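Local coordinates for protein acetate kinase (Entamoeba histolytica, PDB 4H0O) that probably interconverts acetate and acetyl phosphate by phosphoryl transfer, as a pyrophosphate-dependent acetate kinase of the ASKHA superfamily, at residues Asp284-Leu289 and Thr333-Leu338; Gly337-Gln342 and Lys365-Lys370; Cys209-Gly214 and Ala237-Ser242; Ser279-Asp284 and Lys300-Ala305. All coordinates share one frame; numbering follows the deposited sequence.

Contact 1. Residues Asp284-Leu289 and Thr333-Leu338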
loop_
_atom_site.group_PDB
_atom_site.type_symbol
_atom_site.label_atom_id
_atom_site.label_comp_id
_atom_site.label_asym_id
_atom_site.label_seq_id
_atom_site.Cartn_x
_atom_site.Cartn_y
_atom_site.Cartn_z
ATOM N N ASP B 284 -10.718 15.789 12.232
ATOM C CA ASP B 284 -10.204 16.978 11.556
ATOM C C ASP B 284 -8.730 17.206 11.902
ATOM O O ASP B 284 -8.363 17.287 13.077
ATOM C CB ASP B 284 -11.047 18.200 11.941
ATOM C CG ASP B 284 -10.879 19.362 10.977
ATOM O OD1 ASP B 284 -9.726 19.707 10.635
ATOM O OD2 ASP B 284 -11.907 19.936 10.558
ATOM N N MET B 285 -7.892 17.309 10.871
ATOM C CA MET B 285 -6.447 17.466 11.049
ATOM C C MET B 285 -6.081 18.725 11.841
ATOM O O MET B 285 -5.107 18.729 12.599
ATOM C CB MET B 285 -5.738 17.476 9.688
ATOM C CG MET B 285 -4.227 17.696 9.765
ATOM S SD MET B 285 -3.348 16.430 10.714
ATOM C CE MET B 285 -3.015 15.226 9.429
ATOM N N ARG B 286 -6.868 19.783 11.668
ATOM C CA ARG B 286 -6.586 21.065 12.312
ATOM C C ARG B 286 -6.759 21.009 13.831
ATOM O O ARG B 286 -6.000 21.639 14.569
ATOM C CB ARG B 286 -7.447 22.172 11.697
ATOM C CG ARG B 286 -7.134 22.442 10.225
ATOM C CD ARG B 286 -8.237 23.244 9.551
ATOM N NE ARG B 286 -9.510 22.528 9.564
ATOM C CZ ARG B 286 -10.656 23.017 9.099
ATOM N NH1 ARG B 286 -10.701 24.234 8.575
ATOM N NH2 ARG B 286 -11.761 22.286 9.160
ATOM N N ASP B 287 -7.752 20.253 14.292
ATOM C CA ASP B 287 -7.941 20.017 15.722
ATOM C C ASP B 287 -6.791 19.183 16.281
ATOM O O ASP B 287 -6.354 19.390 17.416
ATOM C CB ASP B 287 -9.272 19.304 15.987
ATOM C CG ASP B 287 -10.480 20.144 15.608
ATOM O OD1 ASP B 287 -10.377 21.390 15.626
ATOM O OD2 ASP B 287 -11.536 19.551 15.298
ATOM N N ILE B 288 -6.313 18.237 15.475
ATOM C CA ILE B 288 -5.190 17.378 15.845
ATOM C C ILE B 288 -3.912 18.192 16.041
ATOM O O ILE B 288 -3.226 18.047 17.054
ATOM C CB ILE B 288 -4.961 16.276 14.785
ATOM C CG1 ILE B 288 -6.102 15.257 14.833
ATOM C CG2 ILE B 288 -3.631 15.577 15.003
ATOM C CD1 ILE B 288 -6.070 14.228 13.721
ATOM N N LEU B 289 -3.601 19.044 15.066
ATOM C CA LEU B 289 -2.458 19.946 15.151
ATOM C C LEU B 289 -2.588 20.873 16.355
ATOM O O LEU B 289 -1.616 21.133 17.063
ATOM C CB LEU B 289 -2.351 20.781 13.874
ATOM C CG LEU B 289 -1.927 20.063 12.594
ATOM C CD1 LEU B 289 -2.036 20.995 11.401
ATOM C CD2 LEU B 289 -0.505 19.556 12.733
ATOM N N THR B 333 -4.376 19.682 -3.260
ATOM C CA THR B 333 -5.717 20.202 -3.503
ATOM C C THR B 333 -6.707 19.772 -2.424
ATOM O O THR B 333 -6.357 19.023 -1.509
ATOM C CB THR B 333 -6.239 19.818 -4.906
ATOM O OG1 THR B 333 -7.440 20.546 -5.192
ATOM C CG2 THR B 333 -6.528 18.336 -4.985
ATOM N N ASP B 334 -7.935 20.268 -2.542
ATOM C CA ASP B 334 -8.974 20.115 -1.521
ATOM C C ASP B 334 -8.597 20.705 -0.160
ATOM O O ASP B 334 -7.469 21.166 0.034
ATOM C CB ASP B 334 -9.440 18.664 -1.386
ATOM C CG ASP B 334 -10.585 18.520 -0.397
ATOM O OD1 ASP B 334 -11.017 19.551 0.159
ATOM O OD2 ASP B 334 -11.036 17.379 -0.158
ATOM N N GLN B 335 -9.555 20.678 0.767
ATOM C CA GLN B 335 -9.481 21.419 2.033
ATOM C C GLN B 335 -8.144 21.360 2.774
ATOM O O GLN B 335 -7.545 22.399 3.056
ATOM C CB GLN B 335 -10.621 20.999 2.968
ATOM C CG GLN B 335 -11.730 22.035 3.108
ATOM C CD GLN B 335 -11.885 22.535 4.535
ATOM O OE1 GLN B 335 -11.454 21.880 5.485
ATOM N NE2 GLN B 335 -12.499 23.703 4.690
ATOM N N MET B 336 -7.675 20.155 3.086
ATOM C CA MET B 336 -6.439 20.006 3.857
ATOM C C MET B 336 -5.184 20.354 3.058
ATOM O O MET B 336 -4.210 20.869 3.616
ATOM C CB MET B 336 -6.332 18.597 4.448
ATOM C CG MET B 336 -7.456 18.263 5.426
ATOM S SD MET B 336 -7.651 19.526 6.708
ATOM C CE MET B 336 -9.186 19.022 7.487
ATOM N N GLY B 337 -5.208 20.081 1.757
ATOM C CA GLY B 337 -4.080 20.390 0.895
ATOM C C GLY B 337 -3.886 21.884 0.706
ATOM O O GLY B 337 -2.757 22.358 0.561
ATOM N N LEU B 338 -4.991 22.626 0.722
ATOM C CA LEU B 338 -4.962 24.059 0.448
ATOM C C LEU B 338 -4.739 24.893 1.706
ATOM O O LEU B 338 -4.077 25.931 1.655
ATOM C CB LEU B 338 -6.271 24.490 -0.220
ATOM C CG LEU B 338 -6.655 23.779 -1.518
ATOM C CD1 LEU B 338 -8.080 24.124 -1.917
ATOM C CD2 LEU B 338 -5.687 24.131 -2.644
#

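Contact 2. Residues Gly337-Gln342 and Lys365-Lys370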
loop_
_atom_site.group_PDB
_atom_site.type_symbol
_atom_site.label_atom_id
_atom_site.label_comp_id
_atom_site.label_asym_id
_atom_site.label_seq_id
_atom_site.Cartn_x
_atom_site.Cartn_y
_atom_site.Cartn_z
ATOM N N GLY B 337 -5.208 20.081 1.757
ATOM C CA GLY B 337 -4.080 20.390 0.895
ATOM C C GLY B 337 -3.886 21.884 0.706
ATOM O O GLY B 337 -2.757 22.358 0.561
ATOM N N LEU B 338 -4.991 22.626 0.722
ATOM C CA LEU B 338 -4.962 24.059 0.448
ATOM C C LEU B 338 -4.739 24.893 1.706
ATOM O O LEU B 338 -4.077 25.931 1.655
ATOM C CB LEU B 338 -6.271 24.490 -0.220
ATOM C CG LEU B 338 -6.655 23.779 -1.518
ATOM C CD1 LEU B 338 -8.080 24.124 -1.917
ATOM C CD2 LEU B 338 -5.687 24.131 -2.644
ATOM N N GLU B 339 -5.279 24.430 2.831
ATOM C CA GLU B 339 -5.395 25.269 4.027
ATOM C C GLU B 339 -4.643 24.755 5.260
ATOM O O GLU B 339 -4.872 25.238 6.368
ATOM C CB GLU B 339 -6.867 25.374 4.446
ATOM C CG GLU B 339 -7.806 25.796 3.318
ATOM C CD GLU B 339 -9.253 25.921 3.766
ATOM O OE1 GLU B 339 -9.539 25.668 4.957
ATOM O OE2 GLU B 339 -10.106 26.277 2.925
ATOM N N VAL B 340 -3.755 23.781 5.072
ATOM C CA VAL B 340 -2.988 23.210 6.181
ATOM C C VAL B 340 -1.515 23.128 5.770
ATOM O O VAL B 340 -1.078 22.124 5.206
ATOM C CB VAL B 340 -3.462 21.822 6.650
ATOM C CG1 VAL B 340 -2.665 21.363 7.862
ATOM C CG2 VAL B 340 -4.944 21.854 6.975
ATOM N N TRP B 341 -0.752 24.179 6.067
ATOM C CA TRP B 341 0.637 24.267 5.611
ATOM C C TRP B 341 1.580 23.261 6.276
ATOM O O TRP B 341 2.612 22.905 5.702
ATOM C CB TRP B 341 1.179 25.692 5.782
ATOM C CG TRP B 341 1.324 26.124 7.204
ATOM C CD1 TRP B 341 0.407 26.802 7.951
ATOM C CD2 TRP B 341 2.461 25.919 8.051
ATOM N NE1 TRP B 341 0.899 27.027 9.213
ATOM C CE2 TRP B 341 2.161 26.495 9.301
ATOM C CE3 TRP B 341 3.706 25.303 7.876
ATOM C CZ2 TRP B 341 3.055 26.475 10.372
ATOM C CZ3 TRP B 341 4.595 25.281 8.939
ATOM C CH2 TRP B 341 4.266 25.865 10.171
ATOM N N GLN B 342 1.237 22.815 7.482
ATOM C CA GLN B 342 2.072 21.861 8.206
ATOM C C GLN B 342 2.176 20.522 7.473
ATOM O O GLN B 342 3.224 19.874 7.503
ATOM C CB GLN B 342 1.551 21.638 9.631
ATOM C CG GLN B 342 1.698 22.835 10.568
ATOM C CD GLN B 342 0.486 23.743 10.551
ATOM O OE1 GLN B 342 -0.313 23.712 9.614
ATOM N NE2 GLN B 342 0.338 24.556 11.594
ATOM N N LYS B 365 1.742 31.051 4.578
ATOM C CA LYS B 365 0.728 32.086 4.376
ATOM C C LYS B 365 -0.304 31.729 3.306
ATOM O O LYS B 365 -1.327 32.401 3.173
ATOM C CB LYS B 365 1.397 33.425 4.046
ATOM C CG LYS B 365 2.283 33.950 5.166
ATOM C CD LYS B 365 3.176 35.094 4.710
ATOM C CE LYS B 365 4.082 35.547 5.845
ATOM N NZ LYS B 365 4.717 34.384 6.527
ATOM N N SER B 366 -0.041 30.668 2.550
ATOM C CA SER B 366 -0.946 30.267 1.476
ATOM C C SER B 366 -2.160 29.492 1.990
ATOM O O SER B 366 -2.028 28.539 2.765
ATOM C CB SER B 366 -0.199 29.442 0.424
ATOM O OG SER B 366 -1.048 29.120 -0.662
ATOM N N MET B 367 -3.344 29.911 1.559
ATOM C CA MET B 367 -4.569 29.194 1.886
ATOM C C MET B 367 -5.175 28.603 0.617
ATOM O O MET B 367 -6.312 28.125 0.623
ATOM C CB MET B 367 -5.569 30.112 2.593
ATOM C CG MET B 367 -5.152 30.510 3.999
ATOM S SD MET B 367 -5.141 29.132 5.170
ATOM C CE MET B 367 -6.902 28.886 5.403
ATOM N N GLY B 368 -4.407 28.639 -0.466
ATOM C CA GLY B 368 -4.808 28.008 -1.710
ATOM C C GLY B 368 -6.048 28.601 -2.350
ATOM O O GLY B 368 -6.800 27.895 -3.024
ATOM N N LYS B 369 -6.260 29.898 -2.148
ATOM C CA LYS B 369 -7.372 30.586 -2.796
ATOM C C LYS B 369 -7.133 30.693 -4.296
ATOM O O LYS B 369 -8.068 30.903 -5.072
ATOM C CB LYS B 369 -7.597 31.969 -2.182
ATOM C CG LYS B 369 -8.214 31.919 -0.791
ATOM C CD LYS B 369 -9.379 30.939 -0.763
ATOM C CE LYS B 369 -9.932 30.744 0.640
ATOM N NZ LYS B 369 -10.922 29.626 0.681
ATOM N N LYS B 370 -5.879 30.515 -4.705
ATOM C CA LYS B 370 -5.512 30.540 -6.119
ATOM C C LYS B 370 -4.216 29.771 -6.375
ATOM O O LYS B 370 -3.377 29.641 -5.482
ATOM C CB LYS B 370 -5.376 31.982 -6.613
ATOM C CG LYS B 370 -4.236 32.753 -5.969
ATOM C CD LYS B 370 -3.941 34.038 -6.726
ATOM C CE LYS B 370 -2.694 34.721 -6.189
ATOM N NZ LYS B 370 -2.494 36.068 -6.793
#

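Contact 3. Residues Cys209-Gly214 and Ala237-Ser242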
loop_
_atom_site.group_PDB
_atom_site.type_symbol
_atom_site.label_atom_id
_atom_site.label_comp_id
_atom_site.label_asym_id
_atom_site.label_seq_id
_atom_site.Cartn_x
_atom_site.Cartn_y
_atom_site.Cartn_z
ATOM N N CYS B 209 -2.360 15.463 -5.077
ATOM C CA CYS B 209 -2.850 14.961 -3.799
ATOM C C CYS B 209 -4.184 15.610 -3.433
ATOM O O CYS B 209 -4.236 16.790 -3.070
ATOM C CB CYS B 209 -1.826 15.220 -2.696
ATOM S SG CYS B 209 -0.168 14.617 -3.061
ATOM N N HIS B 210 -5.262 14.841 -3.545
ATOM C CA HIS B 210 -6.576 15.302 -3.115
ATOM C C HIS B 210 -6.710 15.022 -1.623
ATOM O O HIS B 210 -7.137 13.937 -1.221
ATOM C CB HIS B 210 -7.675 14.580 -3.901
ATOM C CG HIS B 210 -9.063 15.021 -3.567
ATOM N ND1 HIS B 210 -9.883 15.664 -4.465
ATOM C CD2 HIS B 210 -9.796 14.890 -2.422
ATOM C CE1 HIS B 210 -11.052 15.922 -3.901
ATOM N NE2 HIS B 210 -11.018 15.460 -2.661
ATOM N N LEU B 211 -6.324 15.993 -0.805
ATOM C CA LEU B 211 -6.365 15.818 0.640
ATOM C C LEU B 211 -7.649 16.430 1.202
ATOM O O LEU B 211 -7.691 17.611 1.569
ATOM C CB LEU B 211 -5.111 16.414 1.288
ATOM C CG LEU B 211 -3.801 15.842 0.729
ATOM C CD1 LEU B 211 -2.583 16.276 1.542
ATOM C CD2 LEU B 211 -3.875 14.319 0.644
ATOM N N GLY B 212 -8.697 15.612 1.261
ATOM C CA GLY B 212 -10.029 16.096 1.574
ATOM C C GLY B 212 -10.471 15.930 3.016
ATOM O O GLY B 212 -9.743 15.388 3.851
ATOM N N THR B 213 -11.671 16.420 3.309
ATOM C CA THR B 213 -12.244 16.301 4.641
ATOM C C THR B 213 -12.871 14.923 4.799
ATOM O O THR B 213 -12.997 14.407 5.909
ATOM C CB THR B 213 -13.313 17.378 4.897
ATOM O OG1 THR B 213 -13.696 17.355 6.278
ATOM C CG2 THR B 213 -14.539 17.130 4.032
ATOM N N GLY B 214 -13.261 14.332 3.674
ATOM C CA GLY B 214 -13.832 12.997 3.674
ATOM C C GLY B 214 -12.809 11.988 3.186
ATOM O O GLY B 214 -12.010 11.471 3.969
ATOM N N ALA B 237 -9.361 2.274 0.379
ATOM C CA ALA B 237 -7.948 2.006 0.116
ATOM C C ALA B 237 -7.100 3.274 -0.030
ATOM O O ALA B 237 -7.612 4.347 -0.366
ATOM C CB ALA B 237 -7.808 1.142 -1.122
ATOM N N GLY B 238 -5.800 3.140 0.224
ATOM C CA GLY B 238 -4.847 4.190 -0.090
ATOM C C GLY B 238 -4.283 4.944 1.099
ATOM O O GLY B 238 -3.646 4.363 1.985
ATOM N N LEU B 239 -4.511 6.253 1.098
ATOM C CA LEU B 239 -4.009 7.143 2.137
ATOM C C LEU B 239 -4.701 6.902 3.476
ATOM O O LEU B 239 -5.826 6.401 3.521
ATOM C CB LEU B 239 -4.241 8.597 1.720
ATOM C CG LEU B 239 -3.184 9.333 0.895
ATOM C CD1 LEU B 239 -2.510 8.424 -0.105
ATOM C CD2 LEU B 239 -3.820 10.505 0.172
ATOM N N VAL B 240 -4.022 7.256 4.564
ATOM C CA VAL B 240 -4.690 7.398 5.850
ATOM C C VAL B 240 -5.658 8.566 5.694
ATOM O O VAL B 240 -5.275 9.622 5.186
ATOM C CB VAL B 240 -3.692 7.718 6.973
ATOM C CG1 VAL B 240 -4.431 8.096 8.256
ATOM C CG2 VAL B 240 -2.768 6.535 7.216
ATOM N N MET B 241 -6.909 8.390 6.105
ATOM C CA MET B 241 -7.906 9.438 5.896
ATOM C C MET B 241 -8.512 9.955 7.199
ATOM O O MET B 241 -8.052 9.613 8.291
ATOM C CB MET B 241 -9.011 8.957 4.946
ATOM C CG MET B 241 -8.505 8.261 3.684
ATOM S SD MET B 241 -9.827 7.824 2.527
ATOM C CE MET B 241 -9.020 6.550 1.547
ATOM N N SER B 242 -9.548 10.780 7.073
ATOM C CA SER B 242 -10.217 11.361 8.231
ATOM C C SER B 242 -10.765 10.287 9.171
ATOM O O SER B 242 -10.532 10.334 10.381
ATOM C CB SER B 242 -11.339 12.298 7.781
ATOM O OG SER B 242 -12.216 11.641 6.888
HETATM O O HOH W 1 -9.812 12.456 4.227
HETATM O O HOH W 2 -12.584 9.568 5.719
#

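Contact 4. Residues Ser279-Asp284 and Lys300-Ala305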
loop_
_atom_site.group_PDB
_atom_site.type_symbol
_atom_site.label_atom_id
_atom_site.label_comp_id
_atom_site.label_asym_id
_atom_site.label_seq_id
_atom_site.Cartn_x
_atom_site.Cartn_y
_atom_site.Cartn_z
ATOM N N SER B 279 -5.707 9.362 16.644
ATOM C CA SER B 279 -5.627 10.534 17.514
ATOM C C SER B 279 -6.515 10.379 18.743
ATOM O O SER B 279 -6.199 10.907 19.809
ATOM C CB SER B 279 -6.034 11.802 16.761
ATOM O OG SER B 279 -7.438 11.853 16.559
ATOM N N GLU B 280 -7.626 9.658 18.575
ATOM C CA GLU B 280 -8.630 9.480 19.626
ATOM C C GLU B 280 -9.219 10.820 20.060
ATOM O O GLU B 280 -9.691 10.960 21.188
ATOM C CB GLU B 280 -8.047 8.730 20.832
ATOM C CG GLU B 280 -7.546 7.326 20.517
ATOM C CD GLU B 280 -6.895 6.652 21.714
ATOM O OE1 GLU B 280 -6.752 7.311 22.768
ATOM O OE2 GLU B 280 -6.526 5.463 21.601
ATOM N N LEU B 281 -9.195 11.796 19.154
ATOM C CA LEU B 281 -9.655 13.150 19.450
ATOM C C LEU B 281 -10.654 13.658 18.415
ATOM O O LEU B 281 -11.824 13.883 18.724
ATOM C CB LEU B 281 -8.469 14.113 19.514
ATOM C CG LEU B 281 -8.827 15.587 19.724
ATOM C CD1 LEU B 281 -9.032 15.888 21.197
ATOM C CD2 LEU B 281 -7.770 16.504 19.128
ATOM N N SER B 282 -10.179 13.843 17.187
ATOM C CA SER B 282 -10.992 14.415 16.117
ATOM C C SER B 282 -10.676 13.764 14.772
ATOM O O SER B 282 -9.620 13.148 14.601
ATOM C CB SER B 282 -10.750 15.928 16.024
ATOM O OG SER B 282 -11.534 16.522 15.002
ATOM N N SER B 283 -11.597 13.907 13.823
ATOM C CA SER B 283 -11.366 13.462 12.454
ATOM C C SER B 283 -10.754 14.597 11.640
ATOM O O SER B 283 -10.326 14.397 10.503
ATOM C CB SER B 283 -12.675 13.007 11.805
ATOM O OG SER B 283 -13.566 14.095 11.624
ATOM N N ASP B 284 -10.718 15.789 12.232
ATOM C CA ASP B 284 -10.204 16.978 11.556
ATOM C C ASP B 284 -8.730 17.206 11.902
ATOM O O ASP B 284 -8.363 17.287 13.077
ATOM C CB ASP B 284 -11.047 18.200 11.941
ATOM C CG ASP B 284 -10.879 19.362 10.977
ATOM O OD1 ASP B 284 -9.726 19.707 10.635
ATOM O OD2 ASP B 284 -11.907 19.936 10.558
ATOM N N LYS B 300 0.096 13.070 22.600
ATOM C CA LYS B 300 0.851 11.898 22.140
ATOM C C LYS B 300 0.163 11.160 20.990
ATOM O O LYS B 300 0.800 10.810 19.995
ATOM C CB LYS B 300 1.102 10.922 23.298
ATOM C CG LYS B 300 2.200 11.336 24.279
ATOM C CD LYS B 300 2.592 10.167 25.191
ATOM C CE LYS B 300 3.730 10.531 26.142
ATOM N NZ LYS B 300 3.335 11.546 27.159
ATOM N N THR B 301 -1.137 10.923 21.141
ATOM C CA THR B 301 -1.914 10.205 20.135
ATOM C C THR B 301 -2.171 11.048 18.889
ATOM O O THR B 301 -2.240 10.521 17.776
ATOM C CB THR B 301 -3.250 9.682 20.703
ATOM O OG1 THR B 301 -3.830 10.676 21.553
ATOM C CG2 THR B 301 -3.017 8.408 21.501
ATOM N N CYS B 302 -2.325 12.354 19.079
ATOM C CA CYS B 302 -2.471 13.271 17.954
ATOM C C CYS B 302 -1.166 13.379 17.170
ATOM O O CYS B 302 -1.173 13.486 15.945
ATOM C CB CYS B 302 -2.929 14.649 18.432
ATOM S SG CYS B 302 -4.663 14.714 18.944
ATOM N N GLN B 303 -0.046 13.339 17.883
ATOM C CA GLN B 303 1.264 13.361 17.242
ATOM C C GLN B 303 1.478 12.071 16.453
ATOM O O GLN B 303 2.053 12.083 15.362
ATOM C CB GLN B 303 2.369 13.533 18.286
ATOM C CG GLN B 303 3.765 13.691 17.700
ATOM C CD GLN B 303 3.939 14.994 16.939
ATOM O OE1 GLN B 303 3.794 16.079 17.502
ATOM N NE2 GLN B 303 4.247 14.891 15.649
ATOM N N LEU B 304 1.005 10.958 17.008
ATOM C CA LEU B 304 1.116 9.667 16.337
ATOM C C LEU B 304 0.263 9.646 15.073
ATOM O O LEU B 304 0.703 9.183 14.021
ATOM C CB LEU B 304 0.696 8.533 17.276
ATOM C CG LEU B 304 0.709 7.132 16.657
ATOM C CD1 LEU B 304 2.112 6.759 16.194
ATOM C CD2 LEU B 304 0.162 6.082 17.622
ATOM N N ALA B 305 -0.958 10.159 15.184
ATOM C CA ALA B 305 -1.869 10.214 14.050
ATOM C C ALA B 305 -1.279 11.031 12.904
ATOM O O ALA B 305 -1.373 10.633 11.744
ATOM C CB ALA B 305 -3.214 10.776 14.475
#

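Contact 1. Residues Asp284-Leu289 and Thr333-Leu338
Met336 supplies the tight half of this contact. Its CG lies anti to the carbonyl carbon, and a bend at chi2 (-52°) carries the thioether across to the start of helix 285-293. There the methyl CE presses on the carboxylate of Asp284, 3.3 Å from OD1, while SD rests 4.1 Å from Met285 CB. That carboxylate is already firmly held. Asp284 OD1 takes Arg286 N on its anti lone pair at 3.0 Å, capping the helix, and Arg286 NE on its syn lone pair along a nearly straight line (174°). OD2 uses its own syn lone pair for Arg286 NH2 at 2.7 Å, so the guanidinium grips side-on with the acid at its edge, nearly in plane. The outer half is looser. Gln335 OE1 hangs over one guanidinium face, 3.7 Å from Arg286 NH2; the amide stands almost upright on that plane (86°), and no hydrogen bond crosses between the two segments. Arg286 is exposed here, whereas Met285 and Met336 are buried. Asp284 is a side-chain N-cap locked by a salt bridge, and Asp284, Met285 and Arg286 together form part of the predicted ATP site of this ASKHA-superfamily kinase.

Contact 2. Residues Gly337-Gln342 and Lys365-Lys370
Glu339 and Met367 cross at about a right angle. The glutamate runs out straight beyond CG, with chi2 at -179°, whereas Met367 is folded at both chi2 and chi3, and this curl brings its methyl against the glutamate's aliphatic part: Met367 CE sits 3.6 Å from Glu339 CB. The sulfur stays nearer the backbone, Met367 SD lying 4.0 Å from Glu339 CA. Lys369 bends at chi2 (-46°) and comes obliquely toward the acid tip, where Lys369 NZ stops 4.1 Å from Glu339 OE2, too far for a salt bridge, although the opposite charges probably attract. Leu338 meets backbone instead of a side chain. It lies alongside the turn at Gly368, its CB 3.7 Å from Met367 O and its CD2 3.9 Å from Gly368 O. With no side chain and a positive phi of 64°, Gly368 lets the chain run close against this leucine. A weak bond from Gly368 N to Ser366 OG, 3.4 Å, ties the loop locally. No hydrogen bond joins the two segments directly. The loop leading to strand 372-373 is instead docked on the C-terminal end of helix 334-339 through Arg344 of helix 341-350: its NH1 donates to the carbonyls of Gly337 and Leu338, its NH2 to that of Ser366, at a junction where one helix ends and the next has Val340 at its N-cap position.

Contact 3. Residues Cys209-Gly214 and Ala237-Ser242
Ser242, Gly214 and Leu239 lose the most surface here, and they divide the contact into a polar end and an apolar one. At the polar end Ser242 places its hydroxyl between backbone N and carbonyl carbon, the crowded position (chi1 53°), which aims OG at two successive carbonyls of the other segment. Ser242 OG is 3.0 Å from Thr213 O, a hydrogen bond it can donate, and 2.9 Å from Gly214 O, so its single proton has more than one possible destination. Two waters bind the same spot. One gives its protons to Gly212 O and to Gly214 O and weakly accepts from Ser242 N; the other donates to Gly214 O and lies 2.4 Å from Ser242 OG. Gly214 O is thereby the hub, with Met241 CB also near it at 4.0 Å. At the apolar end Leu239 meets Leu211 at about a right angle, branch tip to branch tip, with 3.8 Å between Leu211 CD2 and Leu239 CD2. Met241 leads its chain away, its side chain about 3 Å from that of Arg244, a predicted transition-state stabiliser. The loop 237-242 therefore lies beside the end of strand 205-211, where the chain turns into strand 216-222. Helix 299-324 packs on both leucines, strand 329-333 runs parallel alongside strand 205-211, and Ala237 and Val240 touch Asp249 and Ala169 of the second subunit, respectively.

Contact 4. Residues Ser279-Asp284 and Lys300-Ala305
No aromatic ring takes part, and the flat side-chain group that reaches across is the carboxylate of Glu280. It is carried out on an extended chain that crosses Thr301 at about a right angle, bringing Glu280 OE1 to 4.1 Å from the methyl Thr301 CG2, a loose touch at the exposed margin. The firmer link lies just inside it. Thr301 OG1 occupies the crowded position between backbone N and carbonyl carbon, 3.0 Å from Ser279 O, with Lys298 O as a second acceptor for the same proton. Next to it Ser279 CA points its hydrogen at Thr301 O, a CH...O contact of 3.4 Å. Deeper, small groups let the chains come close: Ser279 CB is 3.8 Å from Ala305 CB, and Cys302 SG touches both Ser279 CB, at 3.9 Å, and Leu281 CD2, at 3.6 Å. Leu281 gets there with CG anti to its backbone N. Glu280 leaves helix 274-279 with positive phi (60°), and the loop is then shaped by two ST turns. In the first, Ser279 OG accepts from Leu281 N at 3.1 Å, while also bonding Leu275 O; in the second, Ser282 OG accepts from Asp284 N at 3.0 Å. Ser282 OG is bonded to Asp287 OD2 as well. The chemistry thus separates into a hydroxyl that meets the last carbonyl of a helix, serine side chains that hold the turn itself, and a sulfur-and-methyl patch that seats it on helix 299-324; with just one hydrogen bond between the segments, and that one shared, close apolar fit probably carries much of the contact.

How the contacts relate
Contact 1 is the hub. It shares Gly337 and Leu338 with contact 2, centres about 9 Å apart, where Leu289 CD1 packs 3.6 Å from Val340 CG1; the side chain of Glu339 is about 4 Å from that of Arg286 in the predicted ATP site. Two probable hydrogen bonds tie contact 1 to contact 3: Thr333 N to Cys209 O, 2.9 Å, and Met336 N to Leu211 O, 3.0 Å. Asp284 is common to contacts 1 and 4, so the loop of contact 4 feeds directly into that site. Contact 3 also comes near it, the side chain of Thr213 lying about 5 Å from that of Asp284, and touches contact 4 through Ser242 CB and Ser283 O at 3.6 Å. Contacts 2 and 4 do not meet.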